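Local coordinates for thermospermine synthase (Medicago truncatula, PDB 6BQ6), which probably catalyses the transfer of an aminopropyl group from decarboxylated S-adenosylmethionine to spermidine, giving thermospermine and methylthioadenosine, in plant polyamine synthesis, at residues Leu96-Met101 and Ser266-Ser271; Thr203-Leu208 and Arg238-Tyr243; Gly211-Thr216 and Trp260-Asp265; Ile233-Arg238 and Thr313-Glu318. One frame throughout, in Å; residues are numbered along the deposited sequence.

Interaction 1: Leu96-Met101 and Ser266-Ser271; sequences LLHHPM and SPLDLS
His98 pushes its imidazole ring against the backbone and side chains of Leu268, Asp269 and Leu270, and nearly the whole contact is built round that ring. Leu270 approaches over one face: its CD1 lies 4.2 Å from the ring centroid and 25° off the normal, displaced toward the rim, a CH-pi contact in which the two side chains run past each other in opposite directions. The same methyl also reaches back to the helix backbone, 3.7 Å from Leu97 O. Leu268 comes in differently, crossing the histidine side chain at about a right angle, so that its CD2 meets His98 CB at 3.9 Å. Between the two leucines the backbone passes the ring at its edge, Asp269 N lying near the ring plane 3.8 Å from His98 CD2. His98 CG is anti to the carbonyl carbon and beside the backbone N (chi1 -80°), which brings it close to a methyl of each leucine.

Both ring nitrogens have partners. ND1 is hydrogen-bonded to Pro94 O one turn earlier in the same helix, which should fix the rotation of the ring, while NE2 meets a water in the ring plane at 2.7 Å. The same water is the acceptor for Leu270 N at 3.0 Å and thereby bridges helix and loop. Ile213 of strand 212-220 touches both His98 and Leu268, and Leu275 of helix 272-282 touches His98 as well. The arrangement is plain packing at the periphery of the Rossmann-like catalytic domain, where the C-terminal end of helix 84-98 meets the loop leading from strand 256-264 into helix 272-282.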
loop_
_atom_site.group_PDB
_atom_site.type_symbol
_atom_site.label_atom_id
_atom_site.label_comp_id
_atom_site.label_asym_id
_atom_site.label_seq_id
_atom_site.Cartn_x
_atom_site.Cartn_y
_atom_site.Cartn_z
ATOM N N LEU B 96 15.709 1.861 37.793
ATOM C CA LEU B 96 16.989 2.057 38.516
ATOM C C LEU B 96 16.889 3.228 39.498
ATOM O O LEU B 96 17.445 3.197 40.602
ATOM C CB LEU B 96 18.151 2.248 37.594
ATOM C CG LEU B 96 18.828 0.939 37.144
ATOM C CD1 LEU B 96 17.933 0.070 36.274
ATOM C CD2 LEU B 96 20.141 1.249 36.467
ATOM N N LEU B 97 16.141 4.263 39.119
ATOM C CA LEU B 97 15.998 5.394 39.995
ATOM C C LEU B 97 15.194 5.110 41.264
ATOM O O LEU B 97 15.405 5.760 42.265
ATOM C CB LEU B 97 15.385 6.596 39.236
ATOM C CG LEU B 97 16.258 7.169 38.132
ATOM C CD1 LEU B 97 15.463 8.077 37.218
ATOM C CD2 LEU B 97 17.461 7.927 38.725
ATOM N N HIS B 98 14.259 4.181 41.224
ATOM C CA HIS B 98 13.496 3.827 42.368
ATOM C C HIS B 98 14.290 2.928 43.290
ATOM O O HIS B 98 13.901 2.794 44.460
ATOM C CB HIS B 98 12.194 3.161 41.986
ATOM C CG HIS B 98 11.106 4.125 41.561
ATOM N ND1 HIS B 98 11.043 4.672 40.312
ATOM C CD2 HIS B 98 10.064 4.652 42.251
ATOM C CE1 HIS B 98 10.009 5.495 40.233
ATOM N NE2 HIS B 98 9.378 5.482 41.391
ATOM N N HIS B 99 15.373 2.352 42.775
ATOM C CA HIS B 99 16.245 1.506 43.571
ATOM C C HIS B 99 17.215 2.358 44.393
ATOM O O HIS B 99 17.691 3.405 43.926
ATOM C CB HIS B 99 17.034 0.600 42.645
ATOM C CG HIS B 99 17.584 -0.580 43.359
ATOM N ND1 HIS B 99 18.737 -0.503 44.099
ATOM C CD2 HIS B 99 17.108 -1.838 43.514
ATOM C CE1 HIS B 99 18.968 -1.670 44.672
ATOM N NE2 HIS B 99 17.987 -2.499 44.349
ATOM N N PRO B 100 17.525 1.936 45.634
ATOM C CA PRO B 100 18.401 2.791 46.451
ATOM C C PRO B 100 19.851 2.872 45.961
ATOM O O PRO B 100 20.489 3.927 46.066
ATOM C CB PRO B 100 18.269 2.174 47.859
ATOM C CG PRO B 100 17.832 0.780 47.641
ATOM C CD PRO B 100 16.917 0.866 46.433
ATOM N N MET B 101 20.354 1.785 45.400
ATOM C CA MET B 101 21.719 1.702 44.891
ATOM C C MET B 101 21.884 0.455 44.005
ATOM O O MET B 101 22.300 -0.607 44.443
ATOM C CB MET B 101 22.707 1.678 46.079
ATOM C CG MET B 101 24.166 1.824 45.637
ATOM S SD MET B 101 25.212 1.622 47.078
ATOM C CE MET B 101 24.974 -0.111 47.462
ATOM N N SER B 266 9.334 -4.016 47.434
ATOM C CA SER B 266 9.553 -2.818 48.168
ATOM C C SER B 266 8.819 -1.680 47.459
ATOM O O SER B 266 8.573 -1.738 46.242
ATOM C CB SER B 266 11.019 -2.495 48.257
ATOM O OG SER B 266 11.621 -3.542 49.004
ATOM N N PRO B 267 8.455 -0.642 48.217
ATOM C CA PRO B 267 7.618 0.414 47.607
ATOM C C PRO B 267 8.225 1.121 46.399
ATOM O O PRO B 267 9.445 1.202 46.260
ATOM C CB PRO B 267 7.420 1.404 48.759
ATOM C CG PRO B 267 7.504 0.549 49.969
ATOM C CD PRO B 267 8.629 -0.408 49.656
ATOM N N LEU B 268 7.335 1.603 45.529
ATOM C CA LEU B 268 7.734 2.325 44.302
ATOM C C LEU B 268 6.963 3.650 44.275
ATOM O O LEU B 268 5.982 3.794 43.558
ATOM C CB LEU B 268 7.402 1.496 43.089
ATOM C CG LEU B 268 8.098 0.142 42.924
ATOM C CD1 LEU B 268 7.311 -0.724 41.951
ATOM C CD2 LEU B 268 9.512 0.371 42.435
ATOM N N ASP B 269 7.429 4.608 45.045
ATOM C CA ASP B 269 6.648 5.810 45.317
ATOM C C ASP B 269 7.643 6.907 45.577
ATOM O O ASP B 269 8.101 7.102 46.695
ATOM C CB ASP B 269 5.724 5.618 46.533
ATOM C CG ASP B 269 6.497 5.434 47.861
ATOM O OD1 ASP B 269 7.647 4.906 47.841
ATOM O OD2 ASP B 269 5.971 5.832 48.938
ATOM N N LEU B 270 8.064 7.548 44.522
ATOM C CA LEU B 270 8.939 8.678 44.604
ATOM C C LEU B 270 8.290 9.829 43.907
ATOM O O LEU B 270 7.566 9.671 42.912
ATOM C CB LEU B 270 10.275 8.363 43.976
ATOM C CG LEU B 270 11.138 7.394 44.771
ATOM C CD1 LEU B 270 12.412 7.193 43.992
ATOM C CD2 LEU B 270 11.444 7.915 46.171
ATOM N N SER B 271 8.566 11.016 44.421
ATOM C CA SER B 271 8.039 12.208 43.813
ATOM C C SER B 271 8.883 12.554 42.582
ATOM O O SER B 271 10.031 12.137 42.453
ATOM C CB SER B 271 8.094 13.382 44.833
ATOM O OG SER B 271 9.434 13.745 45.107
HETATM O O HOH W 1 7.213 7.116 41.665
#

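Interaction 2: Thr203-Leu208 and Arg238-Tyr243; sequences TLKPKL and RQVFKY
Leu204, in the last part of helix 197-204, meets Phe241 at the edge of its ring, CD2 lying 4.2 Å from CZ near the ring plane; the two side chains cross at about a right angle. Lys205 follows with a longer reach. Its aliphatic part slides past Phe241 and Val240, CD standing 3.9 Å from Phe241 CE1 and 4.1 Å from Val240 CG1. A bend at chi3 (132°) places CE, and beyond it NZ donates a 3.1 Å hydrogen bond to Val240 O, with a C=O...N angle of 164°. The ammonium has a stronger partner in Asp265, with which it forms a salt bridge; Asp265 also accepts from the backbone N of Lys242, so one carboxylate ties both segments together. In the Rossmann-like domain these are two connections on one side of the central sheet: the exit of helix 197-204 toward strand 212-220, and the loop between helix 230-238 and the edge strand 243-251. After the short 3-10 segment at Lys205 and Pro206, the chain brings Leu208 to the Phe241 ring, again at the edge, its CD1 3.8 Å from CE1. Leu204 and Leu208 both also touch Ile178 of strand 175-181, while Phe241 packs on Ala263 of strand 256-264.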
loop_
_atom_site.group_PDB
_atom_site.type_symbol
_atom_site.label_atom_id
_atom_site.label_comp_id
_atom_site.label_asym_id
_atom_site.label_seq_id
_atom_site.Cartn_x
_atom_site.Cartn_y
_atom_site.Cartn_z
ATOM N N THR B 203 11.031 -18.373 39.247
ATOM C CA THR B 203 12.331 -18.242 38.560
ATOM C C THR B 203 12.910 -16.864 38.760
ATOM O O THR B 203 14.058 -16.717 39.150
ATOM C CB THR B 203 12.257 -18.623 37.044
ATOM O OG1 THR B 203 11.827 -20.000 36.866
ATOM C CG2 THR B 203 13.573 -18.383 36.336
ATOM N N LEU B 204 12.120 -15.837 38.467
ATOM C CA LEU B 204 12.657 -14.464 38.474
ATOM C C LEU B 204 12.798 -13.913 39.900
ATOM O O LEU B 204 13.859 -13.394 40.299
ATOM C CB LEU B 204 11.739 -13.560 37.648
ATOM C CG LEU B 204 12.406 -12.189 37.332
ATOM C CD1 LEU B 204 12.235 -11.786 35.883
ATOM C CD2 LEU B 204 11.857 -11.166 38.276
ATOM N N LYS B 205 11.707 -13.952 40.660
ATOM C CA LYS B 205 11.726 -13.375 42.025
ATOM C C LYS B 205 12.854 -13.907 42.895
ATOM O O LYS B 205 13.555 -13.101 43.534
ATOM C CB LYS B 205 10.347 -13.502 42.686
ATOM C CG LYS B 205 10.147 -12.627 43.911
ATOM C CD LYS B 205 8.659 -12.386 44.205
ATOM C CE LYS B 205 8.351 -12.618 45.657
ATOM N NZ LYS B 205 6.996 -12.113 46.025
ATOM N N PRO B 206 13.133 -15.245 42.842
ATOM C CA PRO B 206 14.277 -15.751 43.610
ATOM C C PRO B 206 15.627 -15.213 43.223
ATOM O O PRO B 206 16.563 -15.340 44.008
ATOM C CB PRO B 206 14.235 -17.245 43.355
ATOM C CG PRO B 206 12.825 -17.537 43.085
ATOM C CD PRO B 206 12.317 -16.349 42.320
ATOM N N LYS B 207 15.750 -14.613 42.033
ATOM C CA LYS B 207 17.006 -14.028 41.610
ATOM C C LYS B 207 17.040 -12.510 41.681
ATOM O O LYS B 207 17.943 -11.914 41.124
ATOM C CB LYS B 207 17.373 -14.558 40.199
ATOM C CG LYS B 207 17.581 -16.101 40.167
ATOM C CD LYS B 207 18.653 -16.649 41.125
ATOM C CE LYS B 207 18.453 -18.117 41.499
ATOM N NZ LYS B 207 18.416 -19.049 40.355
ATOM N N LEU B 208 16.072 -11.890 42.368
ATOM C CA LEU B 208 16.148 -10.496 42.754
ATOM C C LEU B 208 16.700 -10.374 44.172
ATOM O O LEU B 208 16.313 -11.125 45.079
ATOM C CB LEU B 208 14.804 -9.821 42.717
ATOM C CG LEU B 208 14.187 -9.570 41.368
ATOM C CD1 LEU B 208 12.737 -9.155 41.539
ATOM C CD2 LEU B 208 14.972 -8.488 40.639
ATOM N N ARG B 238 0.639 -8.356 39.192
ATOM C CA ARG B 238 -0.096 -8.037 40.417
ATOM C C ARG B 238 -0.316 -9.314 41.247
ATOM O O ARG B 238 -0.462 -9.279 42.487
ATOM C CB ARG B 238 -1.443 -7.372 40.019
ATOM C CG ARG B 238 -2.278 -6.894 41.166
ATOM C CD ARG B 238 -3.367 -5.919 40.701
ATOM N NE ARG B 238 -4.255 -6.444 39.647
ATOM C CZ ARG B 238 -5.473 -5.949 39.370
ATOM N NH1 ARG B 238 -6.219 -6.441 38.385
ATOM N NH2 ARG B 238 -5.947 -4.947 40.096
ATOM N N GLN B 239 -0.267 -10.457 40.592
ATOM C CA GLN B 239 -0.397 -11.745 41.339
ATOM C C GLN B 239 0.867 -12.166 42.077
ATOM O O GLN B 239 0.851 -13.143 42.839
ATOM C CB GLN B 239 -0.741 -12.906 40.384
ATOM C CG GLN B 239 -1.923 -12.706 39.463
ATOM C CD GLN B 239 -3.119 -12.132 40.162
ATOM O OE1 GLN B 239 -3.556 -12.665 41.200
ATOM N NE2 GLN B 239 -3.675 -11.053 39.626
ATOM N N VAL B 240 2.000 -11.544 41.772
ATOM C CA VAL B 240 3.286 -11.982 42.259
ATOM C C VAL B 240 3.968 -10.967 43.168
ATOM O O VAL B 240 4.623 -11.348 44.115
ATOM C CB VAL B 240 4.221 -12.306 41.073
ATOM C CG1 VAL B 240 5.605 -12.769 41.516
ATOM C CG2 VAL B 240 3.568 -13.340 40.147
ATOM N N PHE B 241 3.946 -9.691 42.796
ATOM C CA PHE B 241 4.640 -8.653 43.543
ATOM C C PHE B 241 3.653 -7.729 44.227
ATOM O O PHE B 241 2.539 -7.510 43.718
ATOM C CB PHE B 241 5.454 -7.771 42.561
ATOM C CG PHE B 241 6.624 -8.469 41.936
ATOM C CD1 PHE B 241 7.842 -8.511 42.590
ATOM C CD2 PHE B 241 6.512 -9.076 40.705
ATOM C CE1 PHE B 241 8.926 -9.163 42.020
ATOM C CE2 PHE B 241 7.576 -9.705 40.127
ATOM C CZ PHE B 241 8.797 -9.750 40.779
ATOM N N LYS B 242 4.074 -7.139 45.348
ATOM C CA LYS B 242 3.210 -6.258 46.120
ATOM C C LYS B 242 2.923 -4.950 45.466
ATOM O O LYS B 242 1.777 -4.516 45.459
ATOM C CB LYS B 242 3.791 -5.981 47.490
ATOM C CG LYS B 242 2.821 -5.180 48.342
ATOM C CD LYS B 242 3.006 -5.299 49.814
ATOM C CE LYS B 242 1.945 -4.474 50.524
ATOM N NZ LYS B 242 0.566 -5.037 50.373
ATOM N N TYR B 243 3.967 -4.335 44.905
ATOM C CA TYR B 243 3.858 -3.012 44.314
ATOM C C TYR B 243 4.071 -3.136 42.797
ATOM O O TYR B 243 5.094 -3.668 42.355
ATOM C CB TYR B 243 4.904 -2.112 44.926
ATOM C CG TYR B 243 4.801 -2.011 46.417
ATOM C CD1 TYR B 243 3.808 -1.262 47.013
ATOM C CD2 TYR B 243 5.706 -2.685 47.233
ATOM C CE1 TYR B 243 3.714 -1.192 48.407
ATOM C CE2 TYR B 243 5.618 -2.622 48.606
ATOM C CZ TYR B 243 4.640 -1.889 49.185
ATOM O OH TYR B 243 4.647 -1.879 50.590
#

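Interaction 3: Gly211-Thr216 and Trp260-Asp265; sequences GGIFVT and WVLASD
Ser264 turns OG anti to its own backbone N (chi1 -175°), which brings the hydroxyl to the strand opposite, where it donates a 2.8 Å hydrogen bond to Gly212 O. Val215 has CG2 anti to its N and CG1 in the crowded position between N and carbonyl carbon (chi1 57°); Val215 CG2 thus lies 3.7 Å from Leu262 CD2, the two side chains side by side and pointing the same way. The antiparallel pairing joins strand 212-220 to strand 256-264 in the mixed sheet of the Rossmann-like domain. Phe214 N to Ala263 O and Ala263 N to Phe214 O both measure 2.8 Å, and Thr216 with Val261 forms the next hydrogen-bonded pair. Ile213 and Val215 pack on helix 84-98, with Leu262 on the same face; Phe214, Thr216, Val261 and Ala263 face the other way, and all four pack on Leu237 of helix 230-238. Trp260, at the far end, has its side chain about 7 Å from the bound thermospermine. A water accepts from Asp265 N and donates to Gly212 O, which is therefore gripped twice. The pairing thus rests on backbone bonds, continued by a side chain and a water where the strands part.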
loop_
_atom_site.group_PDB
_atom_site.type_symbol
_atom_site.label_atom_id
_atom_site.label_comp_id
_atom_site.label_asym_id
_atom_site.label_seq_id
_atom_site.Cartn_x
_atom_site.Cartn_y
_atom_site.Cartn_z
ATOM N N GLY B 211 15.149 -5.497 47.935
ATOM C CA GLY B 211 14.888 -4.213 47.296
ATOM C C GLY B 211 14.842 -4.290 45.768
ATOM O O GLY B 211 14.796 -3.243 45.089
ATOM N N GLY B 212 14.857 -5.511 45.222
ATOM C CA GLY B 212 15.014 -5.687 43.788
ATOM C C GLY B 212 13.814 -5.179 43.061
ATOM O O GLY B 212 12.706 -5.229 43.613
ATOM N N ILE B 213 14.033 -4.714 41.830
ATOM C CA ILE B 213 12.933 -4.175 41.025
ATOM C C ILE B 213 12.956 -4.902 39.694
ATOM O O ILE B 213 14.016 -5.056 39.106
ATOM C CB ILE B 213 13.040 -2.662 40.820
ATOM C CG1 ILE B 213 12.956 -1.929 42.181
ATOM C CG2 ILE B 213 11.904 -2.209 39.876
ATOM C CD1 ILE B 213 13.242 -0.453 42.147
ATOM N N PHE B 214 11.802 -5.388 39.252
ATOM C CA PHE B 214 11.630 -5.941 37.923
ATOM C C PHE B 214 10.957 -4.821 37.077
ATOM O O PHE B 214 10.020 -4.149 37.555
ATOM C CB PHE B 214 10.756 -7.186 37.966
ATOM C CG PHE B 214 10.468 -7.779 36.608
ATOM C CD1 PHE B 214 11.506 -8.230 35.768
ATOM C CD2 PHE B 214 9.122 -7.865 36.125
ATOM C CE1 PHE B 214 11.244 -8.771 34.512
ATOM C CE2 PHE B 214 8.886 -8.388 34.860
ATOM C CZ PHE B 214 9.924 -8.861 34.054
ATOM N N VAL B 215 11.376 -4.711 35.830
ATOM C CA VAL B 215 10.629 -3.897 34.852
ATOM C C VAL B 215 10.558 -4.702 33.554
ATOM O O VAL B 215 11.540 -5.341 33.142
ATOM C CB VAL B 215 11.236 -2.495 34.620
ATOM C CG1 VAL B 215 12.688 -2.573 34.178
ATOM C CG2 VAL B 215 10.403 -1.676 33.632
ATOM N N THR B 216 9.403 -4.662 32.903
ATOM C CA THR B 216 9.273 -5.234 31.587
ATOM C C THR B 216 8.622 -4.214 30.661
ATOM O O THR B 216 7.658 -3.541 31.050
ATOM C CB THR B 216 8.498 -6.592 31.585
ATOM O OG1 THR B 216 8.483 -7.113 30.251
ATOM C CG2 THR B 216 7.087 -6.445 32.107
ATOM N N TRP B 260 5.057 -0.040 29.883
ATOM C CA TRP B 260 6.022 -0.765 30.726
ATOM C C TRP B 260 5.407 -0.953 32.067
ATOM O O TRP B 260 4.468 -0.234 32.469
ATOM C CB TRP B 260 7.327 0.053 30.909
ATOM C CG TRP B 260 7.951 0.445 29.622
ATOM C CD1 TRP B 260 8.922 -0.247 28.895
ATOM C CD2 TRP B 260 7.688 1.621 28.860
ATOM N NE1 TRP B 260 9.238 0.417 27.760
ATOM C CE2 TRP B 260 8.465 1.546 27.676
ATOM C CE3 TRP B 260 6.837 2.724 29.023
ATOM C CZ2 TRP B 260 8.422 2.527 26.710
ATOM C CZ3 TRP B 260 6.822 3.675 28.052
ATOM C CH2 TRP B 260 7.579 3.564 26.899
ATOM N N VAL B 261 5.900 -1.938 32.796
ATOM C CA VAL B 261 5.435 -2.158 34.147
ATOM C C VAL B 261 6.621 -2.383 35.076
ATOM O O VAL B 261 7.436 -3.286 34.820
ATOM C CB VAL B 261 4.500 -3.367 34.220
ATOM C CG1 VAL B 261 3.951 -3.563 35.635
ATOM C CG2 VAL B 261 3.331 -3.268 33.215
ATOM N N LEU B 262 6.668 -1.602 36.175
ATOM C CA LEU B 262 7.543 -1.850 37.325
ATOM C C LEU B 262 6.897 -2.764 38.337
ATOM O O LEU B 262 5.707 -2.641 38.604
ATOM C CB LEU B 262 7.848 -0.586 38.106
ATOM C CG LEU B 262 8.424 0.587 37.386
ATOM C CD1 LEU B 262 8.663 1.727 38.337
ATOM C CD2 LEU B 262 9.732 0.166 36.743
ATOM N N ALA B 263 7.681 -3.647 38.924
ATOM C CA ALA B 263 7.184 -4.536 39.969
ATOM C C ALA B 263 8.266 -4.738 41.027
ATOM O O ALA B 263 9.438 -4.899 40.725
ATOM C CB ALA B 263 6.737 -5.868 39.377
ATOM N N SER B 264 7.861 -4.704 42.288
ATOM C CA SER B 264 8.819 -4.878 43.394
ATOM C C SER B 264 8.057 -5.307 44.648
ATOM O O SER B 264 6.868 -5.080 44.798
ATOM C CB SER B 264 9.590 -3.591 43.667
ATOM O OG SER B 264 10.618 -3.700 44.659
ATOM N N ASP B 265 8.772 -5.903 45.559
ATOM C CA ASP B 265 8.220 -6.122 46.893
ATOM C C ASP B 265 8.558 -5.004 47.876
ATOM O O ASP B 265 8.109 -5.032 49.035
ATOM C CB ASP B 265 8.646 -7.515 47.382
ATOM C CG ASP B 265 7.776 -8.628 46.778
ATOM O OD1 ASP B 265 6.616 -8.387 46.353
ATOM O OD2 ASP B 265 8.210 -9.796 46.795
HETATM O O HOH W 2 11.539 -6.764 45.452
#

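Interaction 4: Ile233-Arg238 and Thr313-Glu318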
loop_
_atom_site.group_PDB
_atom_site.type_symbol
_atom_site.label_atom_id
_atom_site.label_comp_id
_atom_site.label_asym_id
_atom_site.label_seq_id
_atom_site.Cartn_x
_atom_site.Cartn_y
_atom_site.Cartn_z
ATOM N N ILE B 233 -0.242 -8.275 31.301
ATOM C CA ILE B 233 1.064 -8.215 31.950
ATOM C C ILE B 233 0.949 -7.551 33.330
ATOM O O ILE B 233 1.443 -8.046 34.323
ATOM C CB ILE B 233 2.073 -7.473 31.068
ATOM C CG1 ILE B 233 2.426 -8.322 29.825
ATOM C CG2 ILE B 233 3.346 -7.193 31.867
ATOM C CD1 ILE B 233 3.298 -7.649 28.816
ATOM N N TYR B 234 0.259 -6.416 33.399
ATOM C CA TYR B 234 -0.006 -5.797 34.658
ATOM C C TYR B 234 -0.666 -6.772 35.652
ATOM O O TYR B 234 -0.236 -6.929 36.761
ATOM C CB TYR B 234 -0.872 -4.533 34.472
ATOM C CG TYR B 234 -1.368 -3.977 35.760
ATOM C CD1 TYR B 234 -0.542 -3.280 36.608
ATOM C CD2 TYR B 234 -2.699 -4.194 36.172
ATOM C CE1 TYR B 234 -1.004 -2.805 37.837
ATOM C CE2 TYR B 234 -3.163 -3.723 37.369
ATOM C CZ TYR B 234 -2.340 -3.011 38.208
ATOM O OH TYR B 234 -2.797 -2.551 39.429
ATOM N N ASN B 235 -1.735 -7.406 35.228
ATOM C CA ASN B 235 -2.440 -8.301 36.137
ATOM C C ASN B 235 -1.624 -9.508 36.561
ATOM O O ASN B 235 -1.723 -9.947 37.712
ATOM C CB ASN B 235 -3.781 -8.748 35.558
ATOM C CG ASN B 235 -4.670 -9.409 36.620
ATOM O OD1 ASN B 235 -4.871 -8.839 37.699
ATOM N ND2 ASN B 235 -5.159 -10.638 36.342
ATOM N N THR B 236 -0.842 -10.051 35.639
ATOM C CA THR B 236 0.012 -11.191 35.960
ATOM C C THR B 236 1.001 -10.769 37.030
ATOM O O THR B 236 1.164 -11.441 38.066
ATOM C CB THR B 236 0.677 -11.763 34.708
ATOM O OG1 THR B 236 -0.336 -12.134 33.750
ATOM C CG2 THR B 236 1.511 -12.977 35.044
ATOM N N LEU B 237 1.646 -9.607 36.841
ATOM C CA LEU B 237 2.567 -9.117 37.862
ATOM C C LEU B 237 1.896 -8.812 39.208
ATOM O O LEU B 237 2.515 -9.002 40.245
ATOM C CB LEU B 237 3.348 -7.907 37.351
ATOM C CG LEU B 237 4.408 -8.235 36.306
ATOM C CD1 LEU B 237 4.848 -6.990 35.549
ATOM C CD2 LEU B 237 5.587 -8.924 36.927
ATOM N N ARG B 238 0.639 -8.356 39.192
ATOM C CA ARG B 238 -0.096 -8.037 40.417
ATOM C C ARG B 238 -0.316 -9.314 41.247
ATOM O O ARG B 238 -0.462 -9.279 42.487
ATOM C CB ARG B 238 -1.443 -7.372 40.019
ATOM C CG ARG B 238 -2.278 -6.894 41.166
ATOM C CD ARG B 238 -3.367 -5.919 40.701
ATOM N NE ARG B 238 -4.255 -6.444 39.647
ATOM C CZ ARG B 238 -5.473 -5.949 39.370
ATOM N NH1 ARG B 238 -6.219 -6.441 38.385
ATOM N NH2 ARG B 238 -5.947 -4.947 40.096
ATOM N N THR B 313 -8.766 -9.717 34.557
ATOM C CA THR B 313 -8.610 -11.035 35.203
ATOM C C THR B 313 -7.667 -11.997 34.494
ATOM O O THR B 313 -7.365 -13.054 35.057
ATOM C CB THR B 313 -9.985 -11.706 35.395
ATOM O OG1 THR B 313 -10.670 -11.766 34.140
ATOM C CG2 THR B 313 -10.812 -10.865 36.361
ATOM N N HIS B 314 -7.199 -11.697 33.282
ATOM C CA HIS B 314 -6.317 -12.627 32.561
ATOM C C HIS B 314 -4.973 -12.736 33.282
ATOM O O HIS B 314 -4.406 -11.709 33.728
ATOM C CB HIS B 314 -6.082 -12.226 31.086
ATOM C CG HIS B 314 -5.450 -13.322 30.278
ATOM N ND1 HIS B 314 -6.084 -14.529 30.044
ATOM C CD2 HIS B 314 -4.220 -13.431 29.723
ATOM C CE1 HIS B 314 -5.277 -15.321 29.358
ATOM N NE2 HIS B 314 -4.145 -14.672 29.140
ATOM N N VAL B 315 -4.493 -13.980 33.460
ATOM C CA VAL B 315 -3.170 -14.226 33.996
ATOM C C VAL B 315 -2.420 -15.152 33.043
ATOM O O VAL B 315 -2.926 -16.216 32.664
ATOM C CB VAL B 315 -3.221 -14.837 35.402
ATOM C CG1 VAL B 315 -1.828 -15.157 35.923
ATOM C CG2 VAL B 315 -3.906 -13.868 36.349
ATOM N N TYR B 316 -1.202 -14.779 32.672
ATOM C CA TYR B 316 -0.378 -15.648 31.852
ATOM C C TYR B 316 0.120 -16.818 32.692
ATOM O O TYR B 316 0.701 -16.620 33.770
ATOM C CB TYR B 316 0.798 -14.886 31.224
ATOM C CG TYR B 316 0.398 -13.809 30.223
ATOM C CD1 TYR B 316 -0.383 -14.106 29.127
ATOM C CD2 TYR B 316 0.886 -12.519 30.343
ATOM C CE1 TYR B 316 -0.751 -13.150 28.196
ATOM C CE2 TYR B 316 0.542 -11.547 29.413
ATOM C CZ TYR B 316 -0.253 -11.860 28.335
ATOM O OH TYR B 316 -0.584 -10.878 27.437
ATOM N N THR B 317 -0.099 -18.035 32.198
ATOM C CA THR B 317 0.203 -19.238 33.005
ATOM C C THR B 317 1.004 -20.299 32.275
ATOM O O THR B 317 0.891 -20.406 31.034
ATOM C CB THR B 317 -1.050 -19.899 33.623
ATOM O OG1 THR B 317 -1.932 -20.355 32.598
ATOM C CG2 THR B 317 -1.772 -18.928 34.545
ATOM N N GLU B 318 1.699 -21.080 33.141
ATOM C CA GLU B 318 2.964 -21.914 33.015
ATOM C C GLU B 318 4.261 -21.224 32.549
ATOM O O GLU B 318 5.238 -21.106 33.323
ATOM C CB GLU B 318 2.773 -23.251 32.283
ATOM C CG GLU B 318 2.388 -23.156 30.811
ATOM C CD GLU B 318 0.953 -23.573 30.556
ATOM O OE1 GLU B 318 0.124 -23.459 31.489
ATOM O OE2 GLU B 318 0.667 -24.025 29.425
HETATM O O HOH W 3 -6.824 -12.130 38.161
#
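Asn235 and Thr236, neighbours on helix 230-238, hold the C-terminal tail through two nearly straight hydrogen bonds. Asn235 ND2 donates to His314 O at 2.9 Å with an angle of 172° at the hydrogen; the acceptor lies in the plane of the amide, whereas the donor stands well above the carbonyl plane of His314. Two residues on, Tyr316 N donates to Thr236 OG1 at 3.0 Å. Val315, between these bonds, puts CG2 3.5 Å from Asn235 ND2 and CG1 close to the Thr236 side chain. Beyond them the Tyr316 ring meets Ile233 at its edge, CE2 lying 3.8 Å from CG1.

Further out, the asparagine amide is held from behind. Arg238 grips Asn235 OD1 side-on with NE and NH1, and its NH1 also bonds to Asn310 O. A water accepts from Asn235 ND2 and donates a longer bond to Thr313 O. Thr236 OG1 is bonded to Cys232 O, one turn back in the helix, which leaves the hydroxyl oxygen directed as acceptor toward the tail.

The tail after helix 303-311 is thus fastened to helix 230-238, which also packs on strands 212-220 and 256-264; the Ile233 side chain is about 10 Å from the bound thermospermine. The chemistry implies that helix side chains satisfy the backbone of an irregular tail, and the arginine on OD1 would be expected to polarise the amide and strengthen ND2 as a donor.

Interactions 1 to 3 lie within the Rossmann-like domain; interaction 4 fastens the tail 313-318 to one of its helices. Interaction 3 pairs two inner strands of the mixed sheet, and the others lie round it, with centres about 10, 8 and 14 Å away for interactions 1, 2 and 4. Interaction 1 touches it from the side of helix 84-98; interactions 2 and 4 adjoin it from the side of helices 197-204 and 230-238, and share Arg238. Interactions 1 and 4 do not touch, their centres about 23 Å apart. Along the chain, segments 96-101 and 266-271 enclose interactions 2 and 3, whose segments alternate. Layers on both sides of the sheet are thus joined by residues distant in sequence.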